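Fatty Acyl-Adenylate Ligase (Escherichia coli, PDB 3PBK) belongs to the AMP-binding enzyme family of the ANL superfamily and binds 5'-O-[(S)-(dodecanoyloxy)(hydroxy)phosphoryl]adenosine. Local coordinates at residues 465-479 and 520-532. Numbering follows the deposited sequence.
Sequences IRGRNIWPQDIEYIA and ALAARIQSEFGVT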
# COMPACT_ATOMS: atom_id res chain seq x y z
N ILE A 465 27.69 -0.34 -4.06
CA ILE A 465 29.00 -0.94 -4.19
C ILE A 465 30.03 0.19 -4.33
O ILE A 465 29.67 1.37 -4.22
CB ILE A 465 29.08 -1.97 -5.35
CG1 ILE A 465 28.79 -1.32 -6.70
CG2 ILE A 465 28.09 -3.12 -5.14
CD1 ILE A 465 28.47 -2.34 -7.78
N ARG A 466 31.29 -0.16 -4.53
CA ARG A 466 32.36 0.83 -4.58
C ARG A 466 32.11 1.87 -5.66
O ARG A 466 32.12 1.56 -6.85
CB ARG A 466 33.72 0.17 -4.83
CG ARG A 466 34.29 -0.52 -3.61
CD ARG A 466 35.49 -1.39 -3.94
NE ARG A 466 35.66 -2.43 -2.93
CZ ARG A 466 36.81 -3.04 -2.65
NH1 ARG A 466 37.91 -2.71 -3.32
NH2 ARG A 466 36.86 -3.97 -1.71
N GLY A 467 31.86 3.11 -5.24
CA GLY A 467 31.79 4.20 -6.18
C GLY A 467 30.61 4.27 -7.13
O GLY A 467 30.52 5.22 -7.91
N ARG A 468 29.71 3.30 -7.09
CA ARG A 468 28.44 3.46 -7.80
C ARG A 468 27.27 2.68 -7.20
O ARG A 468 27.45 1.66 -6.54
CB ARG A 468 28.59 3.21 -9.31
CG ARG A 468 29.02 1.82 -9.74
CD ARG A 468 27.83 0.90 -9.95
NE ARG A 468 27.29 0.80 -11.31
CZ ARG A 468 27.65 -0.13 -12.20
NH1 ARG A 468 28.61 -1.00 -11.90
NH2 ARG A 468 27.06 -0.18 -13.39
N ASN A 469 26.07 3.21 -7.41
CA ASN A 469 24.85 2.61 -6.92
C ASN A 469 24.08 1.98 -8.06
O ASN A 469 23.99 2.56 -9.13
CB ASN A 469 23.96 3.66 -6.26
CG ASN A 469 24.73 4.61 -5.37
OD1 ASN A 469 25.35 4.20 -4.39
ND2 ASN A 469 24.69 5.89 -5.72
N ILE A 470 23.52 0.79 -7.83
CA ILE A 470 22.65 0.17 -8.83
C ILE A 470 21.25 -0.06 -8.26
O ILE A 470 21.10 -0.53 -7.14
CB ILE A 470 23.25 -1.17 -9.31
CG1 ILE A 470 24.68 -0.94 -9.78
CG2 ILE A 470 22.42 -1.78 -10.42
CD1 ILE A 470 25.38 -2.20 -10.25
N TRP A 471 20.22 0.29 -9.03
CA TRP A 471 18.84 0.02 -8.61
C TRP A 471 18.43 -1.44 -8.80
O TRP A 471 18.26 -1.89 -9.93
CB TRP A 471 17.87 0.95 -9.32
CG TRP A 471 17.81 2.27 -8.65
CD1 TRP A 471 16.77 2.78 -7.93
CD2 TRP A 471 18.85 3.25 -8.60
NE1 TRP A 471 17.09 4.02 -7.45
CE2 TRP A 471 18.36 4.33 -7.84
CE3 TRP A 471 20.14 3.33 -9.14
CZ2 TRP A 471 19.12 5.48 -7.61
CZ3 TRP A 471 20.89 4.47 -8.91
CH2 TRP A 471 20.38 5.53 -8.15
N PRO A 472 18.24 -2.17 -7.70
CA PRO A 472 18.01 -3.62 -7.73
C PRO A 472 17.03 -4.02 -8.82
O PRO A 472 17.20 -5.06 -9.44
CB PRO A 472 17.41 -3.90 -6.35
CG PRO A 472 16.89 -2.57 -5.90
CD PRO A 472 17.95 -1.64 -6.36
N GLN A 473 16.03 -3.17 -9.06
CA GLN A 473 15.00 -3.46 -10.05
C GLN A 473 15.49 -3.42 -11.49
O GLN A 473 14.86 -4.01 -12.38
CB GLN A 473 13.81 -2.51 -9.88
CG GLN A 473 14.11 -1.05 -10.25
CD GLN A 473 14.27 -0.12 -9.05
OE1 GLN A 473 14.89 -0.48 -8.04
NE2 GLN A 473 13.72 1.08 -9.16
N ASP A 474 16.59 -2.71 -11.74
CA ASP A 474 17.20 -2.67 -13.07
C ASP A 474 17.85 -4.01 -13.40
O ASP A 474 17.92 -4.41 -14.56
CB ASP A 474 18.25 -1.57 -13.16
CG ASP A 474 17.64 -0.18 -13.26
OD1 ASP A 474 16.40 -0.09 -13.40
OD2 ASP A 474 18.40 0.82 -13.19
N ILE A 475 18.34 -4.69 -12.36
CA ILE A 475 18.95 -6.00 -12.51
C ILE A 475 17.86 -7.06 -12.55
O ILE A 475 17.91 -7.96 -13.38
CB ILE A 475 19.94 -6.30 -11.38
CG1 ILE A 475 21.22 -5.50 -11.59
CG2 ILE A 475 20.26 -7.79 -11.29
CD1 ILE A 475 22.31 -5.85 -10.61
N GLU A 476 16.89 -6.96 -11.65
CA GLU A 476 15.79 -7.92 -11.62
C GLU A 476 15.05 -7.95 -12.94
O GLU A 476 14.52 -8.99 -13.35
CB GLU A 476 14.83 -7.60 -10.49
CG GLU A 476 15.43 -7.76 -9.12
CD GLU A 476 14.78 -6.86 -8.09
OE1 GLU A 476 13.80 -6.17 -8.44
OE2 GLU A 476 15.26 -6.84 -6.93
N TYR A 477 15.00 -6.81 -13.62
CA TYR A 477 14.35 -6.72 -14.92
C TYR A 477 14.88 -7.79 -15.86
O TYR A 477 14.10 -8.48 -16.52
CB TYR A 477 14.57 -5.35 -15.53
CG TYR A 477 13.96 -5.15 -16.90
CD1 TYR A 477 12.61 -4.84 -17.05
CD2 TYR A 477 14.73 -5.25 -18.04
CE1 TYR A 477 12.05 -4.65 -18.28
CE2 TYR A 477 14.18 -5.06 -19.28
CZ TYR A 477 12.84 -4.76 -19.40
OH TYR A 477 12.28 -4.56 -20.64
N ILE A 478 16.20 -7.93 -15.93
CA ILE A 478 16.80 -8.93 -16.82
C ILE A 478 16.25 -10.32 -16.54
O ILE A 478 16.00 -11.08 -17.47
CB ILE A 478 18.33 -8.94 -16.71
CG1 ILE A 478 18.89 -7.59 -17.17
CG2 ILE A 478 18.90 -10.05 -17.55
CD1 ILE A 478 20.36 -7.43 -16.86
N ALA A 479 16.04 -10.64 -15.27
CA ALA A 479 15.44 -11.92 -14.90
C ALA A 479 13.99 -12.06 -15.37
O ALA A 479 13.58 -13.13 -15.81
CB ALA A 479 15.55 -12.13 -13.41
N ALA A 520 23.00 -18.24 -18.52
CA ALA A 520 22.59 -17.20 -19.45
C ALA A 520 22.36 -15.85 -18.73
O ALA A 520 22.74 -14.78 -19.23
CB ALA A 520 21.33 -17.63 -20.17
N LEU A 521 21.74 -15.93 -17.57
CA LEU A 521 21.43 -14.77 -16.74
C LEU A 521 22.71 -14.13 -16.19
O LEU A 521 22.85 -12.92 -16.21
CB LEU A 521 20.54 -15.20 -15.58
CG LEU A 521 19.33 -14.35 -15.27
CD1 LEU A 521 18.68 -13.94 -16.57
CD2 LEU A 521 18.36 -15.13 -14.42
N ALA A 522 23.62 -14.96 -15.68
CA ALA A 522 24.90 -14.48 -15.18
C ALA A 522 25.57 -13.65 -16.25
O ALA A 522 25.95 -12.50 -16.02
CB ALA A 522 25.79 -15.64 -14.78
N ALA A 523 25.68 -14.23 -17.44
CA ALA A 523 26.30 -13.57 -18.58
C ALA A 523 25.60 -12.28 -18.92
O ALA A 523 26.23 -11.23 -19.05
CB ALA A 523 26.29 -14.49 -19.79
N ARG A 524 24.28 -12.36 -19.07
CA ARG A 524 23.50 -11.21 -19.52
C ARG A 524 23.63 -10.00 -18.60
O ARG A 524 23.62 -8.86 -19.06
CB ARG A 524 22.03 -11.62 -19.68
CG ARG A 524 21.30 -10.90 -20.78
CD ARG A 524 19.89 -11.46 -20.91
NE ARG A 524 19.35 -11.32 -22.26
CZ ARG A 524 19.32 -12.29 -23.17
NH1 ARG A 524 19.82 -13.50 -22.87
NH2 ARG A 524 18.80 -12.06 -24.37
N ILE A 525 23.78 -10.25 -17.30
CA ILE A 525 23.94 -9.19 -16.32
C ILE A 525 25.36 -8.64 -16.28
O ILE A 525 25.57 -7.45 -16.04
CB ILE A 525 23.56 -9.70 -14.92
CG1 ILE A 525 22.05 -9.88 -14.80
CG2 ILE A 525 24.09 -8.76 -13.85
CD1 ILE A 525 21.62 -10.76 -13.62
N GLN A 526 26.36 -9.50 -16.52
CA GLN A 526 27.73 -9.01 -16.52
C GLN A 526 27.99 -8.22 -17.78
O GLN A 526 28.90 -7.38 -17.82
CB GLN A 526 28.75 -10.14 -16.43
CG GLN A 526 30.10 -9.65 -15.89
CD GLN A 526 31.28 -10.45 -16.40
OE1 GLN A 526 31.11 -11.55 -16.94
NE2 GLN A 526 32.48 -9.91 -16.22
N SER A 527 27.21 -8.50 -18.80
CA SER A 527 27.27 -7.73 -20.02
C SER A 527 26.66 -6.36 -19.75
O SER A 527 27.33 -5.34 -19.85
CB SER A 527 26.49 -8.42 -21.13
OG SER A 527 26.03 -7.47 -22.09
N GLU A 528 25.39 -6.38 -19.40
CA GLU A 528 24.61 -5.17 -19.19
C GLU A 528 25.15 -4.24 -18.12
O GLU A 528 25.08 -3.01 -18.28
CB GLU A 528 23.19 -5.57 -18.82
CG GLU A 528 22.37 -6.09 -19.99
CD GLU A 528 21.49 -5.00 -20.56
OE1 GLU A 528 21.96 -3.82 -20.60
OE2 GLU A 528 20.33 -5.31 -20.94
N PHE A 529 25.66 -4.80 -17.02
CA PHE A 529 25.94 -4.02 -15.81
C PHE A 529 27.39 -3.98 -15.34
O PHE A 529 27.75 -3.14 -14.51
CB PHE A 529 25.02 -4.46 -14.66
CG PHE A 529 23.62 -3.94 -14.76
CD1 PHE A 529 22.64 -4.67 -15.39
CD2 PHE A 529 23.30 -2.69 -14.26
CE1 PHE A 529 21.35 -4.18 -15.50
CE2 PHE A 529 22.02 -2.20 -14.37
CZ PHE A 529 21.04 -2.95 -14.99
N GLY A 530 28.22 -4.88 -15.86
CA GLY A 530 29.63 -4.87 -15.51
C GLY A 530 29.83 -5.38 -14.11
O GLY A 530 30.81 -5.07 -13.44
N VAL A 531 28.88 -6.19 -13.69
CA VAL A 531 28.87 -6.75 -12.35
C VAL A 531 28.51 -8.22 -12.46
O VAL A 531 27.67 -8.60 -13.27
CB VAL A 531 27.85 -6.01 -11.46
CG1 VAL A 531 26.44 -6.48 -11.76
CG2 VAL A 531 28.18 -6.19 -10.00
N THR A 532 29.17 -9.07 -11.68
CA THR A 532 28.86 -10.50 -11.72
C THR A 532 27.93 -10.88 -10.57
O THR A 532 28.23 -10.64 -9.40
CB THR A 532 30.13 -11.38 -11.69
OG1 THR A 532 30.71 -11.33 -10.38
CG2 THR A 532 31.14 -10.90 -12.73
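F529, in the last turn of helix 511-529, pushes its ring between helix 472-479 and the hairpin strand 468-470. I475 CG1 lies over one face in a CH-pi contact, 4.0 Å from the F529 ring centroid and 7° off its normal. At the ring edge, near its plane, I478 CD1 comes to 3.7 Å from F529 CE1, while I470 CG2 meets CD2 and CE2, and D474 CB lies nearest CZ. A large flat side chain suits this place because a single ring can touch both the helix and the strand.

The aliphatic packing continues along the helices; the short segments 472-479 and 520-529, the latter the C-terminal part of helix 511-529, have axes that approach to 10.1 Å at 138°, nearer antiparallel than parallel. I478 is a knob in the hole formed by L521, R524, I525 and E528. With CG1 anti to the carbonyl carbon (chi1 -63°), its two branches divide the work: CD1 reaches I525 CG1 at 3.6 Å, and CG2 meets R524 CD at 3.8 Å, against the methylene part of that exposed arginine. Small A479 lets L521 come close to the helix backbone, and I475 CD1 touches V531 beyond the helix.

The polar link joins R468 to the end of helix 511-529. Bent at chi2 and chi3, its chain turns the guanidinium so that NH2 donates to F529 O at 3.2 Å, with a weak second bond from NH1. I470 CD1 covers one face of this group, and E365 of helix 361-367, whose R361 touches D474 and F529, forms a salt bridge with NH2, probably helping to fix its rotation.

Helix 472-479, strand 500-505 and helix 511-529 together form part of the small C-terminal alpha/beta domain known from ANL enzymes, and the 463-470 hairpin, placed like the one near the start of that domain, packs on it through R468 and I470.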